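Local structure of putative peptidyl-arginine deiminase (Chlorobium tepidum, 1XKN) at residues L20-K25 / A64-L69; V39-A44 / K71-E76; N288-N293 / T341-A346. The protein probably hydrolyses the guanidinium group of an arginine-like substrate, such as agmatine or peptidyl-arginine, releasing ammonia. All blocks are in the same frame, centred on the assembly; numbering follows the deposited sequence.

Contact 1. Residues L20-K25 / A64-L69; sequences LSWPHK and AQAREL
W22 and A66 make the tight part of this contact. The methyl of A66 sits over the face of the six-membered ring, toward the outer side of the indole, with A66 CB 3.6 Å from the W22 ring centroid and 12° off the ring normal, a CH-pi contact. Within the ring, the W22 atom CZ2 lies 3.6 Å from A66 CB. The opposite face is covered by the next residue in the chain, P23, whose CD stands 3.4 Å above the plane. The indole is thus clamped between a proline and a helix methyl. Its CG is anti to the backbone N (chi1 -158°), which swings the ring out toward helix 60-73.

The packing is looser at the rim. There L69 reaches the ring edge, near its plane, with CD1 4.0 Å from W22 CZ2. L69 is partly exposed and also packs against P37 and A41 of helix 36-50. Beyond that lies solvent: Q65 and E68 are exposed, and R67 forms a salt bridge with E63 one turn earlier. I55 and V57 of strand 52-57 add to the apolar surroundings of W22. Buried packing of this sort, here between the loop that leaves strand 15-21 and helix 60-73, belongs to the hydrophobic layer of the alpha/beta-propeller (pentein) fold expected of this guanidino-group-modifying family.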
loop_
_atom_site.group_PDB
_atom_site.type_symbol
_atom_site.label_atom_id
_atom_site.label_comp_id
_atom_site.label_asym_id
_atom_site.label_seq_id
_atom_site.Cartn_x
_atom_site.Cartn_y
_atom_site.Cartn_z
ATOM N N LEU A 20 -7.070 -7.095 4.124
ATOM C CA LEU A 20 -6.142 -7.086 5.245
ATOM C C LEU A 20 -5.741 -8.523 5.540
ATOM O O LEU A 20 -6.486 -9.457 5.240
ATOM C CB LEU A 20 -6.812 -6.522 6.500
ATOM C CG LEU A 20 -7.386 -5.108 6.480
ATOM C CD1 LEU A 20 -8.112 -4.849 7.795
ATOM C CD2 LEU A 20 -6.265 -4.103 6.276
ATOM N N SER A 21 -4.561 -8.690 6.127
ATOM C CA SER A 21 -4.066 -10.002 6.531
ATOM C C SER A 21 -3.849 -9.848 8.032
ATOM O O SER A 21 -2.884 -9.218 8.462
ATOM C CB SER A 21 -2.746 -10.342 5.827
ATOM O OG SER A 21 -2.944 -10.626 4.451
ATOM N N TRP A 22 -4.768 -10.401 8.821
ATOM C CA TRP A 22 -4.700 -10.303 10.276
ATOM C C TRP A 22 -3.327 -10.712 10.801
ATOM O O TRP A 22 -2.770 -11.725 10.381
ATOM C CB TRP A 22 -5.795 -11.161 10.912
ATOM C CG TRP A 22 -6.125 -10.734 12.308
ATOM C CD1 TRP A 22 -5.700 -11.314 13.470
ATOM C CD2 TRP A 22 -6.886 -9.582 12.688
ATOM N NE1 TRP A 22 -6.147 -10.593 14.548
ATOM C CE2 TRP A 22 -6.878 -9.524 14.098
ATOM C CE3 TRP A 22 -7.573 -8.591 11.972
ATOM C CZ2 TRP A 22 -7.531 -8.508 14.813
ATOM C CZ3 TRP A 22 -8.222 -7.581 12.680
ATOM C CH2 TRP A 22 -8.195 -7.549 14.088
ATOM N N PRO A 23 -2.768 -9.926 11.736
ATOM C CA PRO A 23 -1.448 -10.200 12.314
ATOM C C PRO A 23 -1.351 -11.414 13.226
ATOM O O PRO A 23 -2.272 -11.717 13.980
ATOM C CB PRO A 23 -1.137 -8.912 13.062
ATOM C CG PRO A 23 -2.482 -8.524 13.576
ATOM C CD PRO A 23 -3.357 -8.721 12.350
ATOM N N HIS A 24 -0.216 -12.103 13.154
ATOM C CA HIS A 24 0.021 -13.269 13.998
ATOM C C HIS A 24 1.505 -13.592 14.102
ATOM O O HIS A 24 1.918 -14.335 14.988
ATOM C CB HIS A 24 -0.741 -14.489 13.463
ATOM C CG HIS A 24 -0.316 -14.913 12.093
ATOM N ND1 HIS A 24 -0.860 -14.383 10.943
ATOM C CD2 HIS A 24 0.625 -15.801 11.688
ATOM C CE1 HIS A 24 -0.276 -14.927 9.889
ATOM N NE2 HIS A 24 0.628 -15.791 10.315
ATOM N N LYS A 25 2.303 -13.032 13.199
ATOM C CA LYS A 25 3.742 -13.280 13.204
ATOM C C LYS A 25 4.439 -12.474 14.304
ATOM O O LYS A 25 4.747 -11.297 14.123
ATOM C CB LYS A 25 4.338 -12.927 11.839
ATOM C CG LYS A 25 5.800 -13.320 11.673
ATOM C CD LYS A 25 6.317 -12.942 10.295
ATOM C CE LYS A 25 7.784 -13.315 10.133
ATOM N NZ LYS A 25 8.335 -12.873 8.827
ATOM N N ALA A 64 -12.194 -15.462 15.679
ATOM C CA ALA A 64 -12.857 -15.141 16.937
ATOM C C ALA A 64 -12.124 -14.024 17.672
ATOM O O ALA A 64 -12.748 -13.104 18.199
ATOM C CB ALA A 64 -12.943 -16.380 17.815
ATOM N N GLN A 65 -10.797 -14.107 17.706
ATOM C CA GLN A 65 -9.993 -13.086 18.373
ATOM C C GLN A 65 -10.225 -11.739 17.710
ATOM O O GLN A 65 -10.377 -10.721 18.384
ATOM C CB GLN A 65 -8.505 -13.428 18.292
ATOM C CG GLN A 65 -8.117 -14.722 18.976
ATOM C CD GLN A 65 -6.634 -15.013 18.850
ATOM O OE1 GLN A 65 -6.099 -15.097 17.743
ATOM N NE2 GLN A 65 -5.961 -15.171 19.985
ATOM N N ALA A 66 -10.252 -11.736 16.382
ATOM C CA ALA A 66 -10.463 -10.501 15.643
ATOM C C ALA A 66 -11.849 -9.945 15.936
ATOM O O ALA A 66 -12.003 -8.749 16.189
ATOM C CB ALA A 66 -10.303 -10.747 14.149
ATOM N N ARG A 67 -12.858 -10.809 15.909
ATOM C CA ARG A 67 -14.220 -10.359 16.174
ATOM C C ARG A 67 -14.353 -9.762 17.570
ATOM O O ARG A 67 -15.097 -8.803 17.770
ATOM C CB ARG A 67 -15.215 -11.512 15.999
ATOM C CG ARG A 67 -15.477 -11.893 14.551
ATOM C CD ARG A 67 -16.489 -13.023 14.448
ATOM N NE ARG A 67 -16.746 -13.408 13.063
ATOM C CZ ARG A 67 -17.458 -12.686 12.203
ATOM N NH1 ARG A 67 -17.994 -11.535 12.587
ATOM N NH2 ARG A 67 -17.628 -13.109 10.958
ATOM N N GLU A 68 -13.626 -10.313 18.537
ATOM C CA GLU A 68 -13.702 -9.789 19.897
ATOM C C GLU A 68 -13.143 -8.370 19.959
ATOM O O GLU A 68 -13.766 -7.473 20.528
ATOM C CB GLU A 68 -12.937 -10.692 20.867
ATOM C CG GLU A 68 -12.928 -10.184 22.299
ATOM C CD GLU A 68 -14.317 -10.108 22.908
ATOM O OE1 GLU A 68 -14.458 -9.486 23.982
ATOM O OE2 GLU A 68 -15.267 -10.672 22.324
ATOM N N LEU A 69 -11.968 -8.169 19.372
ATOM C CA LEU A 69 -11.339 -6.855 19.359
ATOM C C LEU A 69 -12.200 -5.858 18.592
ATOM O O LEU A 69 -12.294 -4.689 18.963
ATOM C CB LEU A 69 -9.940 -6.944 18.738
ATOM C CG LEU A 69 -8.881 -7.618 19.616
ATOM C CD1 LEU A 69 -7.715 -8.090 18.766
ATOM C CD2 LEU A 69 -8.410 -6.641 20.689
#

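Contact 2. Residues V39-A44 / K71-E76; sequences VFAELA and KERDPE
R73, in the last, weakly bonded part of helix 60-73, lays its side chain across A41 and E42 of helix 36-50, and it is easiest to trace outward from the backbone. CB is directed at the other helix. The chain then turns at both of its first torsions (chi1 -54°, chi2 -70°), which folds the rest over the A41-E42 peptide. R73 CG comes 3.9 Å from A41 O, and also packs against the A41 methyl. CD passes E42 CA at van der Waals distance, and R73 NE runs over the same backbone, 3.8 Å from E42 N.

At the guanidinium the contact tightens: R73 CZ lies 3.6 Å from E42 CB, which sits over the centre of one flat face. From CG onward the E42 chain is extended, and its carboxylate plane is turned 26° from that of the guanidinium. Direct pairing of the charges is weak. E42 OE2 is 3.9 Å from R73 NH2, a long salt bridge with the oxygen well out of the guanidinium plane, so no N-H is aimed at it. A water does the bridging instead, accepting from R73 NH1 at 2.8 Å and donating to E42 OE2 at 2.7 Å. The NH2 group has its own hydrogen bond to the backbone oxygen of A38, one turn before E42 in helix 36-50, which together with the water probably fixes the rotation of the guanidinium. Y45 also touches R73 and D74.

An arginine laid across a neighbouring helix makes a partly buried helix-helix contact, here between the two helices that cover the parallel strands 15-21, 52-57 and 83-87 in consecutive beta-alpha-beta crossovers.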
loop_
_atom_site.group_PDB
_atom_site.type_symbol
_atom_site.label_atom_id
_atom_site.label_comp_id
_atom_site.label_asym_id
_atom_site.label_seq_id
_atom_site.Cartn_x
_atom_site.Cartn_y
_atom_site.Cartn_z
ATOM N N VAL A 39 -4.554 -2.510 16.963
ATOM C CA VAL A 39 -4.379 -1.518 15.906
ATOM C C VAL A 39 -5.100 -1.992 14.649
ATOM O O VAL A 39 -5.744 -1.201 13.955
ATOM C CB VAL A 39 -2.887 -1.277 15.585
ATOM C CG1 VAL A 39 -2.750 -0.162 14.550
ATOM C CG2 VAL A 39 -2.140 -0.903 16.853
ATOM N N PHE A 40 -5.000 -3.284 14.355
ATOM C CA PHE A 40 -5.685 -3.819 13.189
ATOM C C PHE A 40 -7.197 -3.732 13.372
ATOM O O PHE A 40 -7.931 -3.510 12.407
ATOM C CB PHE A 40 -5.256 -5.263 12.917
ATOM C CG PHE A 40 -3.965 -5.372 12.155
ATOM C CD1 PHE A 40 -2.743 -5.172 12.786
ATOM C CD2 PHE A 40 -3.976 -5.644 10.792
ATOM C CE1 PHE A 40 -1.547 -5.240 12.066
ATOM C CE2 PHE A 40 -2.787 -5.715 10.064
ATOM C CZ PHE A 40 -1.573 -5.513 10.704
ATOM N N ALA A 41 -7.659 -3.900 14.608
ATOM C CA ALA A 41 -9.088 -3.810 14.894
ATOM C C ALA A 41 -9.554 -2.380 14.638
ATOM O O ALA A 41 -10.627 -2.160 14.078
ATOM C CB ALA A 41 -9.366 -4.203 16.339
ATOM N N GLU A 42 -8.739 -1.406 15.040
ATOM C CA GLU A 42 -9.079 -0.003 14.833
ATOM C C GLU A 42 -9.132 0.289 13.337
ATOM O O GLU A 42 -10.042 0.963 12.856
ATOM C CB GLU A 42 -8.045 0.904 15.506
ATOM C CG GLU A 42 -8.348 2.391 15.357
ATOM C CD GLU A 42 -7.388 3.270 16.135
ATOM O OE1 GLU A 42 -7.555 4.507 16.098
ATOM O OE2 GLU A 42 -6.469 2.725 16.784
ATOM N N LEU A 43 -8.145 -0.226 12.609
ATOM C CA LEU A 43 -8.066 -0.039 11.167
ATOM C C LEU A 43 -9.264 -0.677 10.472
ATOM O O LEU A 43 -9.905 -0.056 9.623
ATOM C CB LEU A 43 -6.769 -0.652 10.637
ATOM C CG LEU A 43 -6.619 -0.808 9.122
ATOM C CD1 LEU A 43 -6.749 0.539 8.433
ATOM C CD2 LEU A 43 -5.264 -1.438 8.821
ATOM N N ALA A 44 -9.565 -1.921 10.835
ATOM C CA ALA A 44 -10.691 -2.629 10.240
ATOM C C ALA A 44 -11.990 -1.882 10.516
ATOM O O ALA A 44 -12.846 -1.770 9.638
ATOM C CB ALA A 44 -10.769 -4.050 10.790
ATOM N N LYS A 71 -15.353 -5.918 18.439
ATOM C CA LYS A 71 -16.526 -5.638 19.254
ATOM C C LYS A 71 -16.254 -4.469 20.206
ATOM O O LYS A 71 -17.181 -3.782 20.635
ATOM C CB LYS A 71 -16.931 -6.887 20.043
ATOM C CG LYS A 71 -18.264 -6.767 20.761
ATOM C CD LYS A 71 -18.646 -8.080 21.428
ATOM C CE LYS A 71 -19.973 -7.962 22.154
ATOM N NZ LYS A 71 -21.077 -7.572 21.230
ATOM N N GLU A 72 -14.983 -4.246 20.535
ATOM C CA GLU A 72 -14.619 -3.141 21.417
ATOM C C GLU A 72 -14.692 -1.830 20.645
ATOM O O GLU A 72 -14.902 -0.763 21.225
ATOM C CB GLU A 72 -13.201 -3.318 21.972
ATOM C CG GLU A 72 -12.998 -4.576 22.796
ATOM C CD GLU A 72 -11.811 -4.467 23.729
ATOM O OE1 GLU A 72 -11.872 -3.650 24.674
ATOM O OE2 GLU A 72 -10.814 -5.192 23.523
ATOM N N ARG A 73 -14.514 -1.916 19.331
ATOM C CA ARG A 73 -14.562 -0.738 18.471
ATOM C C ARG A 73 -15.993 -0.510 17.992
ATOM O O ARG A 73 -16.419 0.628 17.789
ATOM C CB ARG A 73 -13.653 -0.934 17.254
ATOM C CG ARG A 73 -12.217 -1.316 17.580
ATOM C CD ARG A 73 -11.452 -0.172 18.221
ATOM N NE ARG A 73 -10.053 -0.529 18.443
ATOM C CZ ARG A 73 -9.115 0.326 18.842
ATOM N NH1 ARG A 73 -9.421 1.596 19.063
ATOM N NH2 ARG A 73 -7.868 -0.093 19.015
ATOM N N ASP A 74 -16.728 -1.606 17.819
ATOM C CA ASP A 74 -18.108 -1.566 17.339
ATOM C C ASP A 74 -18.949 -2.488 18.225
ATOM O O ASP A 74 -19.339 -3.579 17.808
ATOM C CB ASP A 74 -18.144 -2.063 15.891
ATOM C CG ASP A 74 -19.420 -1.685 15.162
ATOM O OD1 ASP A 74 -20.408 -1.293 15.822
ATOM O OD2 ASP A 74 -19.432 -1.796 13.918
ATOM N N PRO A 75 -19.251 -2.052 19.461
ATOM C CA PRO A 75 -20.038 -2.831 20.422
ATOM C C PRO A 75 -21.384 -3.350 19.923
ATOM O O PRO A 75 -21.810 -4.443 20.301
ATOM C CB PRO A 75 -20.184 -1.873 21.604
ATOM C CG PRO A 75 -20.154 -0.526 20.951
ATOM C CD PRO A 75 -19.030 -0.683 19.959
ATOM N N GLU A 76 -22.047 -2.576 19.074
ATOM C CA GLU A 76 -23.346 -2.979 18.550
ATOM C C GLU A 76 -23.254 -3.690 17.202
ATOM O O GLU A 76 -24.254 -4.188 16.685
ATOM C CB GLU A 76 -24.258 -1.758 18.425
ATOM C CG GLU A 76 -24.376 -0.939 19.705
ATOM C CD GLU A 76 -24.789 -1.776 20.901
ATOM O OE1 GLU A 76 -25.877 -2.391 20.853
ATOM O OE2 GLU A 76 -24.027 -1.819 21.891
HETATM O O HOH W 1 -6.966 2.852 19.471
#

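Contact 3. Residues N288-N293 / T341-A346; sequences NFYIAN and THEEPA
Y290 meets T341 through its ring and E343 through its hydroxyl end. The ring-face contact is a CH-pi interaction: T341 CB stands 4.0 Å from the centroid of the Y290 ring and 11° off its normal. The threonine hydroxyl lies over the same ring, nearer one side, with T341 OG1 3.3 Å from Y290 CD1. Since that hydroxyl is hydrogen-bonded to I337 O, its proton is already engaged away from the tyrosine.

Van der Waals packing takes over at the far end of the tyrosine, and it is close there: Y290 OH lies 3.1 Å from E343 CB.

A separate, polar approach is made by the carboxylate of E343. The chain bends at chi2 (-81°), which brings this group back beside the ring. E343 OE1 then sits at the aromatic C-H edge, near the ring plane, 3.7 Å from Y290 CE1, the carboxylate and ring planes being 37° apart.

No hydrogen bond joins the two segments; the buried polar groups are satisfied by others. Y290 OH bonds to T18 OG1, and E343 OE1 forms a salt bridge with R96. Within 341-346, H342 ND1 donates to E343 O over 3.0 Å; the acceptor oxygen lies close to the imidazole plane, and the N-H meets one of its lone pairs.

Strand 342-345 is an outer strand of its sheet, next to 15-21, its backbone paired antiparallel at H342 with W19 and E344 with A16 and S17. Y290 lies on 290-291, an edge strand bonded to L297 of 295-300, so the tyrosine spans two sheets, with L47 of helix 36-50 packing on it and R96 of helix 95-98 touching it.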
loop_
_atom_site.group_PDB
_atom_site.type_symbol
_atom_site.label_atom_id
_atom_site.label_comp_id
_atom_site.label_asym_id
_atom_site.label_seq_id
_atom_site.Cartn_x
_atom_site.Cartn_y
_atom_site.Cartn_z
ATOM N N ASN A 288 2.623 6.874 4.271
ATOM C CA ASN A 288 2.103 5.516 4.300
ATOM C C ASN A 288 0.631 5.504 4.720
ATOM O O ASN A 288 0.217 4.718 5.571
ATOM C CB ASN A 288 2.947 4.651 5.251
ATOM C CG ASN A 288 2.978 3.187 4.834
ATOM O OD1 ASN A 288 3.518 2.835 3.779
ATOM N ND2 ASN A 288 2.394 2.330 5.656
ATOM N N PHE A 289 -0.147 6.386 4.101
ATOM C CA PHE A 289 -1.578 6.502 4.364
ATOM C C PHE A 289 -2.335 5.629 3.367
ATOM O O PHE A 289 -1.770 5.173 2.373
ATOM C CB PHE A 289 -2.033 7.964 4.221
ATOM C CG PHE A 289 -1.830 8.547 2.838
ATOM C CD1 PHE A 289 -2.738 8.289 1.813
ATOM C CD2 PHE A 289 -0.724 9.346 2.563
ATOM C CE1 PHE A 289 -2.547 8.823 0.536
ATOM C CE2 PHE A 289 -0.521 9.885 1.292
ATOM C CZ PHE A 289 -1.434 9.621 0.273
ATOM N N TYR A 290 -3.614 5.388 3.637
ATOM C CA TYR A 290 -4.427 4.585 2.734
ATOM C C TYR A 290 -5.684 5.351 2.350
ATOM O O TYR A 290 -6.370 5.906 3.213
ATOM C CB TYR A 290 -4.821 3.259 3.392
ATOM C CG TYR A 290 -5.752 2.422 2.539
ATOM C CD1 TYR A 290 -5.341 1.930 1.298
ATOM C CD2 TYR A 290 -7.043 2.120 2.970
ATOM C CE1 TYR A 290 -6.191 1.156 0.508
ATOM C CE2 TYR A 290 -7.905 1.346 2.185
ATOM C CZ TYR A 290 -7.473 0.869 0.962
ATOM O OH TYR A 290 -8.320 0.103 0.196
ATOM N N ILE A 291 -5.983 5.385 1.054
ATOM C CA ILE A 291 -7.173 6.073 0.568
ATOM C C ILE A 291 -8.311 5.059 0.464
ATOM O O ILE A 291 -8.196 4.077 -0.266
ATOM C CB ILE A 291 -6.951 6.677 -0.840
ATOM C CG1 ILE A 291 -5.731 7.600 -0.841
ATOM C CG2 ILE A 291 -8.198 7.451 -1.269
ATOM C CD1 ILE A 291 -5.196 7.883 -2.244
ATOM N N ALA A 292 -9.391 5.284 1.209
ATOM C CA ALA A 292 -10.563 4.409 1.167
ATOM C C ALA A 292 -11.679 5.197 0.484
ATOM O O ALA A 292 -11.475 6.350 0.111
ATOM C CB ALA A 292 -10.977 4.009 2.580
ATOM N N ASN A 293 -12.857 4.599 0.326
ATOM C CA ASN A 293 -13.952 5.297 -0.342
ATOM C C ASN A 293 -14.411 6.582 0.341
ATOM O O ASN A 293 -14.529 7.621 -0.305
ATOM C CB ASN A 293 -15.159 4.364 -0.519
ATOM C CG ASN A 293 -14.926 3.292 -1.565
ATOM O OD1 ASN A 293 -13.917 3.300 -2.274
ATOM N ND2 ASN A 293 -15.869 2.362 -1.674
ATOM N N THR A 341 -2.617 -2.816 4.007
ATOM C CA THR A 341 -3.862 -2.790 3.247
ATOM C C THR A 341 -3.656 -2.988 1.755
ATOM O O THR A 341 -2.548 -2.863 1.245
ATOM C CB THR A 341 -4.553 -1.423 3.399
ATOM O OG1 THR A 341 -3.656 -0.393 2.951
ATOM C CG2 THR A 341 -4.916 -1.157 4.845
ATOM N N HIS A 342 -4.737 -3.333 1.068
ATOM C CA HIS A 342 -4.722 -3.426 -0.381
ATOM C C HIS A 342 -6.147 -3.297 -0.845
ATOM O O HIS A 342 -7.020 -4.088 -0.483
ATOM C CB HIS A 342 -4.119 -4.717 -0.929
ATOM C CG HIS A 342 -3.584 -4.557 -2.317
ATOM N ND1 HIS A 342 -4.366 -4.138 -3.373
ATOM C CD2 HIS A 342 -2.322 -4.650 -2.798
ATOM C CE1 HIS A 342 -3.606 -3.972 -4.441
ATOM N NE2 HIS A 342 -2.362 -4.274 -4.118
ATOM N N GLU A 343 -6.383 -2.269 -1.639
ATOM C CA GLU A 343 -7.709 -2.026 -2.142
ATOM C C GLU A 343 -8.117 -3.043 -3.190
ATOM O O GLU A 343 -7.281 -3.719 -3.795
ATOM C CB GLU A 343 -7.792 -0.618 -2.748
ATOM C CG GLU A 343 -7.016 -0.430 -4.059
ATOM C CD GLU A 343 -5.528 -0.183 -3.866
ATOM O OE1 GLU A 343 -5.029 -0.284 -2.726
ATOM O OE2 GLU A 343 -4.842 0.111 -4.870
ATOM N N GLU A 344 -9.424 -3.162 -3.366
ATOM C CA GLU A 344 -9.990 -4.009 -4.399
ATOM C C GLU A 344 -10.841 -3.020 -5.175
ATOM O O GLU A 344 -11.892 -2.597 -4.700
ATOM C CB GLU A 344 -10.900 -5.106 -3.850
ATOM C CG GLU A 344 -11.646 -5.803 -4.997
ATOM C CD GLU A 344 -12.636 -6.865 -4.560
ATOM O OE1 GLU A 344 -13.370 -7.370 -5.439
ATOM O OE2 GLU A 344 -12.682 -7.197 -3.358
ATOM N N PRO A 345 -10.382 -2.602 -6.357
ATOM C CA PRO A 345 -11.187 -1.648 -7.125
ATOM C C PRO A 345 -12.507 -2.261 -7.594
ATOM O O PRO A 345 -12.589 -3.466 -7.829
ATOM C CB PRO A 345 -10.266 -1.276 -8.287
ATOM C CG PRO A 345 -9.402 -2.509 -8.449
ATOM C CD PRO A 345 -9.091 -2.857 -7.018
ATOM N N ALA A 346 -13.538 -1.430 -7.713
ATOM C CA ALA A 346 -14.851 -1.882 -8.170
ATOM C C ALA A 346 -14.987 -1.639 -9.668
ATOM O O ALA A 346 -15.012 -0.490 -10.109
ATOM C CB ALA A 346 -15.953 -1.123 -7.424
#

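Contacts 1 and 2 are close neighbours, their centres about 10 Å apart, while the centre of contact 3 lies about 19 Å from that of contact 1 and 18 Å from that of contact 2. Along the chain the segments of contacts 1 and 2 alternate, and contact 3 follows much later. Contacts 1 and 2 share helix 60-73 and touch directly, with P23 CD 3.4 Å from F40 CG. Contact 3 joins the same unit through sheet neighbours 15-21 and 342-345: T341 CG2 packs against L20 CD2 at 3.5 Å and, more loosely, against L43. Helix 36-50 therefore sits amid all three, and the C-terminal strand completes a sheet begun near the N-terminus.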